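Local coordinates for protein dimethyladenosine transferase, putative (Plasmodium falciparum, PDB 2H1R) that probably binds RNA and uses S-adenosyl-L-methionine to dimethylate adenines of ribosomal RNA at N6, as other members of the rRNA adenine N6-methyltransferase family do, at residues A145-L149 with V190-L194; I162-L166 with L277-L283; D206-L211 with N290-F296. One frame throughout, in Å; residues are numbered along the deposited sequence. Where two conformers were deposited one is given.

Contact 1: A145-L149 with V190-L194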
loop_
_atom_site.group_PDB
_atom_site.type_symbol
_atom_site.label_atom_id
_atom_site.label_comp_id
_atom_site.label_asym_id
_atom_site.label_seq_id
_atom_site.Cartn_x
_atom_site.Cartn_y
_atom_site.Cartn_z
ATOM N N ALA A 145 -3.280 10.530 -2.578
ATOM C CA ALA A 145 -2.162 10.307 -3.487
ATOM C C ALA A 145 -0.918 11.118 -3.133
ATOM O O ALA A 145 0.178 10.610 -3.287
ATOM C CB ALA A 145 -2.577 10.546 -4.910
ATOM N N GLU A 146 -1.072 12.371 -2.671
ATOM C CA GLU A 146 0.118 13.190 -2.328
ATOM C C GLU A 146 0.903 12.521 -1.179
ATOM O O GLU A 146 2.116 12.532 -1.172
ATOM C CB GLU A 146 -0.246 14.595 -1.832
ATOM C CG GLU A 146 -0.711 15.690 -2.799
ATOM C CD GLU A 146 -1.069 16.954 -1.972
ATOM O OE1 GLU A 146 -0.231 17.363 -1.099
ATOM O OE2 GLU A 146 -2.195 17.510 -2.138
ATOM N N ARG A 147 0.172 11.946 -0.225
ATOM C CA ARG A 147 0.759 11.151 0.882
ATOM C C ARG A 147 1.541 9.903 0.427
ATOM O O ARG A 147 2.622 9.616 0.909
ATOM C CB ARG A 147 -0.354 10.683 1.792
ATOM C CG ARG A 147 -1.065 11.758 2.585
ATOM C CD ARG A 147 -1.262 11.297 4.024
ATOM N NE ARG A 147 -2.317 10.311 4.197
ATOM C CZ ARG A 147 -2.286 9.298 5.073
ATOM N NH1 ARG A 147 -1.223 9.086 5.851
ATOM N NH2 ARG A 147 -3.313 8.470 5.156
ATOM N N MET A 148 0.984 9.157 -0.529
ATOM C CA MET A 148 1.664 7.979 -1.017
ATOM C C MET A 148 2.928 8.433 -1.732
ATOM O O MET A 148 3.904 7.727 -1.756
ATOM C CB MET A 148 0.772 7.224 -2.020
ATOM C CG MET A 148 -0.435 6.544 -1.402
ATOM S SD MET A 148 -1.428 5.853 -2.737
ATOM C CE MET A 148 -0.390 4.462 -3.258
ATOM N N LEU A 149 2.872 9.616 -2.349
ATOM C CA LEU A 149 3.964 10.136 -3.162
ATOM C C LEU A 149 4.903 11.051 -2.345
ATOM O O LEU A 149 5.843 11.622 -2.874
ATOM C CB LEU A 149 3.384 10.945 -4.348
ATOM C CG LEU A 149 2.694 10.089 -5.439
ATOM C CD1 LEU A 149 1.846 10.972 -6.391
ATOM C CD2 LEU A 149 3.714 9.327 -6.179
ATOM N N VAL A 190 -5.750 11.935 -8.617
ATOM C CA VAL A 190 -4.427 11.659 -9.133
ATOM C C VAL A 190 -4.398 10.154 -9.411
ATOM O O VAL A 190 -4.933 9.378 -8.630
ATOM C CB VAL A 190 -3.319 12.001 -8.097
ATOM C CG1 VAL A 190 -1.923 11.482 -8.557
ATOM C CG2 VAL A 190 -3.252 13.514 -7.852
ATOM N N ILE A 191 -3.791 9.782 -10.528
ATOM C CA ILE A 191 -3.563 8.380 -10.857
ATOM C C ILE A 191 -2.117 8.051 -10.601
ATOM O O ILE A 191 -1.207 8.765 -11.062
ATOM C CB ILE A 191 -3.938 8.072 -12.332
ATOM C CG1 ILE A 191 -5.435 8.402 -12.511
ATOM C CG2 ILE A 191 -3.582 6.577 -12.647
ATOM C CD1 ILE A 191 -5.906 8.513 -13.909
ATOM N N VAL A 192 -1.913 6.972 -9.860
ATOM C CA VAL A 192 -0.569 6.498 -9.502
ATOM C C VAL A 192 -0.408 5.068 -10.015
ATOM O O VAL A 192 -1.425 4.368 -10.250
ATOM C CB VAL A 192 -0.299 6.547 -7.964
ATOM C CG1 VAL A 192 -0.375 7.978 -7.437
ATOM C CG2 VAL A 192 -1.260 5.700 -7.203
ATOM N N LYS A 193 0.841 4.671 -10.222
ATOM C CA LYS A 193 1.201 3.311 -10.621
ATOM C C LYS A 193 2.075 2.688 -9.562
ATOM O O LYS A 193 2.978 3.346 -9.032
ATOM C CB LYS A 193 1.955 3.351 -11.956
ATOM C CG LYS A 193 2.367 1.965 -12.518
ATOM C CD LYS A 193 3.038 2.135 -13.909
ATOM C CE LYS A 193 4.512 2.566 -13.776
ATOM N NZ LYS A 193 5.239 2.848 -15.110
ATOM N N LEU A 194 1.751 1.447 -9.218
ATOM C CA LEU A 194 2.492 0.657 -8.244
ATOM C C LEU A 194 3.041 -0.569 -8.955
ATOM O O LEU A 194 2.259 -1.321 -9.565
ATOM C CB LEU A 194 1.597 0.144 -7.115
ATOM C CG LEU A 194 0.665 1.049 -6.308
ATOM C CD1 LEU A 194 0.092 0.301 -5.101
ATOM C CD2 LEU A 194 1.394 2.284 -5.880
#
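This is a buried, wholly apolar helix-on-sheet contact, with A145, M148 and L149 at the end of helix 142-148 lying on V190, V192 and L194 of strand 189-196. A145 sits where the backbones are nearest. Its CB rests on V190 at 3.6 Å from V190 CB, and V190 CG1 lies beside it. L149 comes next. Its CD1 meets V192 CG1 at 3.9 Å, and the two side chains slide past each other in opposite directions. The three strand residues lie two apart, and I191 between the first two points to the other side of the sheet. The sheet is the mixed seven-stranded one of the class I methyltransferase fold, with strand order 3-2-1-4-5-7-6. Strand 189-196 runs antiparallel to its neighbours 135-141 and 168-176. Further along it, M148 reaches the strand with a chain bent at chi3 (72°), which carries the terminal methyl toward it. M148 CE stands 3.8 Å from L194 CD2, and the two side chains cross at about a right angle. M148 also packs on F140 of the neighbouring strand and on L160 and V164 of helix 159-167.

Contact 2: I162-L166 with L277-L283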
loop_
_atom_site.group_PDB
_atom_site.type_symbol
_atom_site.label_atom_id
_atom_site.label_comp_id
_atom_site.label_asym_id
_atom_site.label_seq_id
_atom_site.Cartn_x
_atom_site.Cartn_y
_atom_site.Cartn_z
ATOM N N ILE A 162 5.895 5.084 3.848
ATOM C CA ILE A 162 6.991 4.128 3.924
ATOM C C ILE A 162 6.507 2.699 3.600
ATOM O O ILE A 162 7.208 1.977 2.897
ATOM C CB ILE A 162 7.760 4.204 5.259
ATOM C CG1 ILE A 162 8.420 5.571 5.402
ATOM C CG2 ILE A 162 8.891 3.152 5.300
ATOM C CD1 ILE A 162 9.316 5.728 6.694
ATOM N N ASN A 163 5.326 2.328 4.078
ATOM C CA ASN A 163 4.689 1.036 3.694
ATOM C C ASN A 163 4.623 0.829 2.207
ATOM O O ASN A 163 5.110 -0.198 1.667
ATOM C CB ASN A 163 3.327 0.885 4.329
ATOM C CG ASN A 163 3.425 0.409 5.754
ATOM O OD1 ASN A 163 4.373 -0.270 6.103
ATOM N ND2 ASN A 163 2.486 0.775 6.579
ATOM N N VAL A 164 4.105 1.838 1.519
ATOM C CA VAL A 164 4.025 1.815 0.051
ATOM C C VAL A 164 5.398 1.656 -0.605
ATOM O O VAL A 164 5.573 0.825 -1.545
ATOM C CB VAL A 164 3.275 3.082 -0.470
ATOM C CG1 VAL A 164 3.305 3.164 -1.994
ATOM C CG2 VAL A 164 1.852 3.035 -0.024
ATOM N N LYS A 165 6.374 2.425 -0.125
ATOM C CA LYS A 165 7.694 2.443 -0.699
ATOM C C LYS A 165 8.410 1.093 -0.470
ATOM O O LYS A 165 9.235 0.672 -1.296
ATOM C CB LYS A 165 8.533 3.560 -0.073
ATOM C CG LYS A 165 8.231 4.993 -0.590
ATOM C CD LYS A 165 8.907 6.035 0.284
ATOM C CE LYS A 165 10.391 6.195 -0.088
ATOM N NZ LYS A 165 11.113 6.965 0.996
ATOM N N LEU A 166 8.111 0.449 0.649
ATOM C CA LEU A 166 8.749 -0.827 0.935
ATOM C C LEU A 166 8.267 -1.850 -0.072
ATOM O O LEU A 166 9.074 -2.580 -0.636
ATOM C CB LEU A 166 8.456 -1.323 2.357
ATOM C CG LEU A 166 9.037 -2.743 2.599
ATOM C CD1 LEU A 166 10.518 -2.722 2.497
ATOM C CD2 LEU A 166 8.649 -3.285 3.923
ATOM N N LEU A 277 13.706 9.352 7.893
ATOM C CA LEU A 277 14.225 8.019 7.557
ATOM C C LEU A 277 13.415 7.342 6.431
ATOM O O LEU A 277 12.239 7.663 6.173
ATOM C CB LEU A 277 14.316 7.124 8.813
ATOM C CG LEU A 277 15.167 7.582 9.983
ATOM C CD1 LEU A 277 14.895 6.660 11.118
ATOM C CD2 LEU A 277 16.671 7.630 9.684
ATOM N N ASP A 278 14.071 6.429 5.716
ATOM C CA ASP A 278 13.364 5.739 4.651
ATOM C C ASP A 278 13.277 4.249 4.949
ATOM O O ASP A 278 13.715 3.786 6.018
ATOM C CB ASP A 278 14.018 6.012 3.298
ATOM C CG ASP A 278 15.443 5.476 3.204
ATOM O OD1 ASP A 278 15.806 4.458 3.856
ATOM O OD2 ASP A 278 16.235 6.066 2.458
ATOM N N GLU A 279 12.751 3.492 3.985
ATOM C CA GLU A 279 12.454 2.076 4.235
ATOM C C GLU A 279 13.721 1.286 4.527
ATOM O O GLU A 279 13.673 0.320 5.262
ATOM C CB GLU A 279 11.706 1.446 3.054
ATOM C CG GLU A 279 12.558 1.229 1.839
ATOM C CD GLU A 279 12.463 2.372 0.840
ATOM O OE1 GLU A 279 12.169 3.521 1.268
ATOM O OE2 GLU A 279 12.697 2.106 -0.380
ATOM N N ASN A 280 14.840 1.677 3.917
ATOM C CA ASN A 280 16.108 1.034 4.215
ATOM C C ASN A 280 16.566 1.200 5.658
ATOM O O ASN A 280 17.203 0.303 6.242
ATOM C CB ASN A 280 17.184 1.499 3.257
ATOM C CG ASN A 280 16.971 0.950 1.858
ATOM O OD1 ASN A 280 16.722 -0.248 1.690
ATOM N ND2 ASN A 280 17.036 1.818 0.854
ATOM N N ASP A 281 16.281 2.363 6.226
ATOM C CA ASP A 281 16.629 2.592 7.619
ATOM C C ASP A 281 15.785 1.714 8.496
ATOM O O ASP A 281 16.293 1.116 9.445
ATOM C CB ASP A 281 16.402 4.063 7.988
ATOM C CG ASP A 281 17.306 5.002 7.197
ATOM O OD1 ASP A 281 18.528 4.798 7.216
ATOM O OD2 ASP A 281 16.811 5.932 6.531
ATOM N N PHE A 282 14.499 1.641 8.205
ATOM C CA PHE A 282 13.607 0.870 9.060
ATOM C C PHE A 282 13.816 -0.637 8.928
ATOM O O PHE A 282 13.599 -1.372 9.886
ATOM C CB PHE A 282 12.164 1.253 8.810
ATOM C CG PHE A 282 11.789 2.511 9.518
ATOM C CD1 PHE A 282 11.577 2.483 10.890
ATOM C CD2 PHE A 282 11.687 3.714 8.819
ATOM C CE1 PHE A 282 11.251 3.678 11.587
ATOM C CE2 PHE A 282 11.393 4.921 9.504
ATOM C CZ PHE A 282 11.163 4.883 10.896
ATOM N N LEU A 283 14.219 -1.080 7.742
ATOM C CA LEU A 283 14.564 -2.519 7.546
ATOM C C LEU A 283 15.761 -2.907 8.404
ATOM O O LEU A 283 15.752 -3.991 9.038
ATOM C CB LEU A 283 14.891 -2.756 6.061
ATOM C CG LEU A 283 13.695 -2.953 5.118
ATOM C CD1 LEU A 283 14.221 -2.963 3.671
ATOM C CD2 LEU A 283 12.877 -4.226 5.412
#
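I162 approaches helix 279-291 with both branches, because its CG1 is anti to the carbonyl carbon and its CG2 is anti to the backbone N. The extended CG1 arm carries CD1 to the F282 ring, 3.6 Å from F282 CE2. The side chains cross at about a right angle, and the methyl meets the ring obliquely. The same I162 CD1 lies 3.5 Å from L277 O, a carbonyl hydrogen-bonded to Y157 OH. The other branch, I162 CG2, rests on the first turn of the helix, 3.9 Å from E279 CA.

E279 has its CG between the backbone N and the carbonyl carbon (chi1 72°) and bends again at chi2. This brings the carboxylate across the K165 chain, at about a right angle. The salt bridge is long, with E279 OE1 3.6 Å from K165 NZ. Part of the contact is therefore with the lysine chain itself, whose CE is as close to OE1 as the amine is. K165 NZ also makes a weak hydrogen bond to Y157 OH, and E279 OE2 has a long, weak ion pair with K197. One turn on from I162 and from E279, L166 CD1 packs against the branched end of L283, at 3.9 Å from L283 CD1.

The short helix segments stand almost perpendicular, at 88°, with axes 10.3 Å apart. Helix 159-167 thus meets the start of helix 279-291. D278 N donates to D281 OD2 at 2.9 Å, nearly straight at 172°. In return D281 N donates to D278 OD1, the capping bond. These reciprocal bonds make a capping box, with D278 as the N-cap of helix 279-291, where the C-terminal helices meet helix 159-167 of the methyltransferase domain.

Contact 3: D206-L211 with N290-F296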
loop_
_atom_site.group_PDB
_atom_site.type_symbol
_atom_site.label_atom_id
_atom_site.label_comp_id
_atom_site.label_asym_id
_atom_site.label_seq_id
_atom_site.Cartn_x
_atom_site.Cartn_y
_atom_site.Cartn_z
ATOM N N ASP A 206 3.299 -7.663 9.915
ATOM C CA ASP A 206 2.800 -7.388 11.268
ATOM C C ASP A 206 3.835 -6.660 12.134
ATOM O O ASP A 206 3.517 -5.658 12.784
ATOM C CB ASP A 206 2.314 -8.665 11.983
ATOM C CG ASP A 206 1.116 -9.320 11.266
ATOM O OD1 ASP A 206 0.395 -8.585 10.550
ATOM O OD2 ASP A 206 0.887 -10.556 11.419
ATOM N N GLU A 207 5.073 -7.134 12.116
ATOM C CA GLU A 207 6.108 -6.519 12.945
ATOM C C GLU A 207 6.597 -5.186 12.352
ATOM O O GLU A 207 6.898 -4.261 13.101
ATOM C CB GLU A 207 7.316 -7.455 13.085
ATOM C CG GLU A 207 7.116 -8.623 14.003
ATOM C CD GLU A 207 8.424 -9.073 14.643
ATOM O OE1 GLU A 207 8.680 -10.312 14.649
ATOM O OE2 GLU A 207 9.189 -8.197 15.124
ATOM N N TRP A 208 6.753 -5.133 11.033
ATOM C CA TRP A 208 7.134 -3.898 10.317
ATOM C C TRP A 208 6.155 -2.782 10.618
ATOM O O TRP A 208 6.543 -1.702 11.020
ATOM C CB TRP A 208 7.117 -4.154 8.807
ATOM C CG TRP A 208 7.277 -2.943 7.911
ATOM C CD1 TRP A 208 6.283 -2.256 7.275
ATOM C CD2 TRP A 208 8.504 -2.322 7.524
ATOM N NE1 TRP A 208 6.820 -1.251 6.504
ATOM C CE2 TRP A 208 8.181 -1.262 6.646
ATOM C CE3 TRP A 208 9.848 -2.559 7.826
ATOM C CZ2 TRP A 208 9.165 -0.441 6.072
ATOM C CZ3 TRP A 208 10.817 -1.729 7.250
ATOM C CH2 TRP A 208 10.467 -0.705 6.385
ATOM N N ASP A 209 4.870 -3.056 10.440
ATOM C CA ASP A 209 3.857 -2.038 10.646
ATOM C C ASP A 209 3.793 -1.603 12.124
ATOM O O ASP A 209 3.529 -0.431 12.421
ATOM C CB ASP A 209 2.483 -2.485 10.127
ATOM C CG ASP A 209 1.482 -1.343 10.084
ATOM O OD1 ASP A 209 1.707 -0.323 9.365
ATOM O OD2 ASP A 209 0.490 -1.468 10.807
ATOM N N ASN A 210 4.032 -2.524 13.051
ATOM C CA ASN A 210 3.982 -2.135 14.465
ATOM C C ASN A 210 5.173 -1.288 14.878
ATOM O O ASN A 210 5.025 -0.343 15.677
ATOM C CB ASN A 210 3.858 -3.345 15.391
ATOM C CG ASN A 210 2.479 -3.947 15.381
ATOM O OD1 ASN A 210 1.513 -3.343 14.908
ATOM N ND2 ASN A 210 2.370 -5.145 15.916
ATOM N N LEU A 211 6.336 -1.621 14.339
ATOM C CA LEU A 211 7.556 -0.805 14.541
ATOM C C LEU A 211 7.321 0.609 13.993
ATOM O O LEU A 211 7.639 1.612 14.654
ATOM C CB LEU A 211 8.768 -1.439 13.848
ATOM C CG LEU A 211 10.051 -0.588 13.758
ATOM C CD1 LEU A 211 10.653 -0.263 15.140
ATOM C CD2 LEU A 211 11.120 -1.232 12.873
ATOM N N ASN A 290 15.219 -7.582 15.899
ATOM C CA ASN A 290 14.858 -9.027 15.877
ATOM C C ASN A 290 16.058 -9.935 16.225
ATOM O O ASN A 290 15.875 -10.970 16.884
ATOM C CB ASN A 290 14.279 -9.431 14.530
ATOM C CG ASN A 290 12.861 -8.936 14.302
ATOM O OD1 ASN A 290 12.359 -9.081 13.198
ATOM N ND2 ASN A 290 12.180 -8.434 15.352
ATOM N N LYS A 291 17.255 -9.553 15.775
ATOM C CA LYS A 291 18.509 -10.279 16.077
ATOM C C LYS A 291 18.730 -10.402 17.589
ATOM O O LYS A 291 19.249 -11.432 18.094
ATOM C CB LYS A 291 19.687 -9.593 15.374
ATOM C CG LYS A 291 20.924 -10.375 15.170
ATOM C CD LYS A 291 21.796 -9.761 14.032
ATOM N N LYS A 292 18.257 -9.405 18.331
ATOM C CA LYS A 292 18.315 -9.433 19.810
ATOM C C LYS A 292 17.164 -10.123 20.475
ATOM O O LYS A 292 17.080 -10.143 21.706
ATOM C CB LYS A 292 18.412 -8.004 20.346
ATOM C CG LYS A 292 19.806 -7.459 20.223
ATOM C CD LYS A 292 19.939 -6.048 20.800
ATOM C CE LYS A 292 21.382 -5.825 21.312
ATOM N NZ LYS A 292 21.567 -4.537 22.038
ATOM N N GLY A 293 16.241 -10.667 19.679
ATOM C CA GLY A 293 15.017 -11.260 20.234
ATOM C C GLY A 293 13.931 -10.272 20.613
ATOM O O GLY A 293 13.017 -10.611 21.356
ATOM N N ILE A 294 14.049 -9.033 20.140
ATOM C CA ILE A 294 13.021 -8.014 20.392
ATOM C C ILE A 294 12.101 -7.961 19.160
ATOM O O ILE A 294 12.527 -7.590 18.073
ATOM C CB ILE A 294 13.655 -6.610 20.682
ATOM C CG1 ILE A 294 14.538 -6.671 21.947
ATOM C CG2 ILE A 294 12.552 -5.511 20.849
ATOM C CD1 ILE A 294 15.534 -5.504 22.104
ATOM N N HIS A 295 10.850 -8.353 19.386
ATOM C CA HIS A 295 9.814 -8.443 18.389
ATOM C C HIS A 295 8.681 -7.454 18.674
ATOM O O HIS A 295 8.395 -7.123 19.840
ATOM C CB HIS A 295 9.289 -9.900 18.306
ATOM C CG HIS A 295 10.317 -10.842 17.759
ATOM N ND1 HIS A 295 10.375 -11.173 16.423
ATOM C CD2 HIS A 295 11.397 -11.429 18.340
ATOM C CE1 HIS A 295 11.411 -11.969 16.213
ATOM N NE2 HIS A 295 12.053 -12.133 17.359
ATOM N N PHE A 296 8.037 -6.998 17.596
ATOM C CA PHE A 296 6.949 -6.007 17.653
ATOM C C PHE A 296 5.542 -6.643 17.497
ATOM O O PHE A 296 5.156 -7.048 16.413
ATOM C CB PHE A 296 7.258 -4.890 16.626
ATOM C CG PHE A 296 8.602 -4.206 16.894
ATOM C CD1 PHE A 296 8.679 -3.126 17.769
ATOM C CD2 PHE A 296 9.771 -4.673 16.315
ATOM C CE1 PHE A 296 9.908 -2.497 18.047
ATOM C CE2 PHE A 296 11.006 -4.076 16.596
ATOM C CZ PHE A 296 11.066 -2.977 17.480
#
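The carboxylate of E207 takes three hydrogen bonds from the last turn of helix 279-291 and the tail that follows it. H295 ND1 donates to E207 OE1 at 2.6 Å, a short and nearly straight bond (177°). OE1 lies in the plane of the imidazole, at its edge, and is met on its syn side. E207 OE2 accepts twice, from opposite faces of the carboxylate plane. F296 N comes from well above that plane at 3.0 Å. N290 ND2 arrives on the syn side at 3.0 Å. The E207 chain is extended beyond CG, which lets the carboxylate span the gap. Both oxygens are held, which would probably stabilise the carboxylate as an anion.

N290 ND2 also donates to I294 O, at 2.9 Å, so one amide nitrogen serves both the glutamate and the turn. That turn is a Schellman motif, with G293 at positive phi ending the helix. N290 ND2 lies above the rim of one face of the H295 ring; W243 is stacked with this ring. At the other end, N210 ND2 makes a weak bond to F296 O, doubtful because N210 has a second conformer. The F296 ring packs on L211. L211 CD1 lies over one face, 4.0 Å from the ring centroid, in a CH-pi contact. F289 meets the F296 ring edge-to-face, and L236 packs on it.

Contact 1 is buried in the methyltransferase domain. Contacts 2 and 3 are only partly buried: contact 2 joins that domain to the C-terminal helices, and contact 3 lies among those helices. Contact 1 has apolar groups alone. Contact 2 mixes apolar packing with a long salt bridge, and contact 3 combines three hydrogen bonds to one carboxylate with the packing of F296. Contacts 2 and 3 share helix 279-291: its first turns meet helix 159-167, and its last turn and tail meet helix 205-216. W208 links them, packing on L166 and L283, and N163 ND2 probably bonds D209 OD1. Contacts 1 and 2 touch where helix 159-167 follows helix 142-148, but contact 1 lies about 10 Å from contact 3 at the nearest atoms.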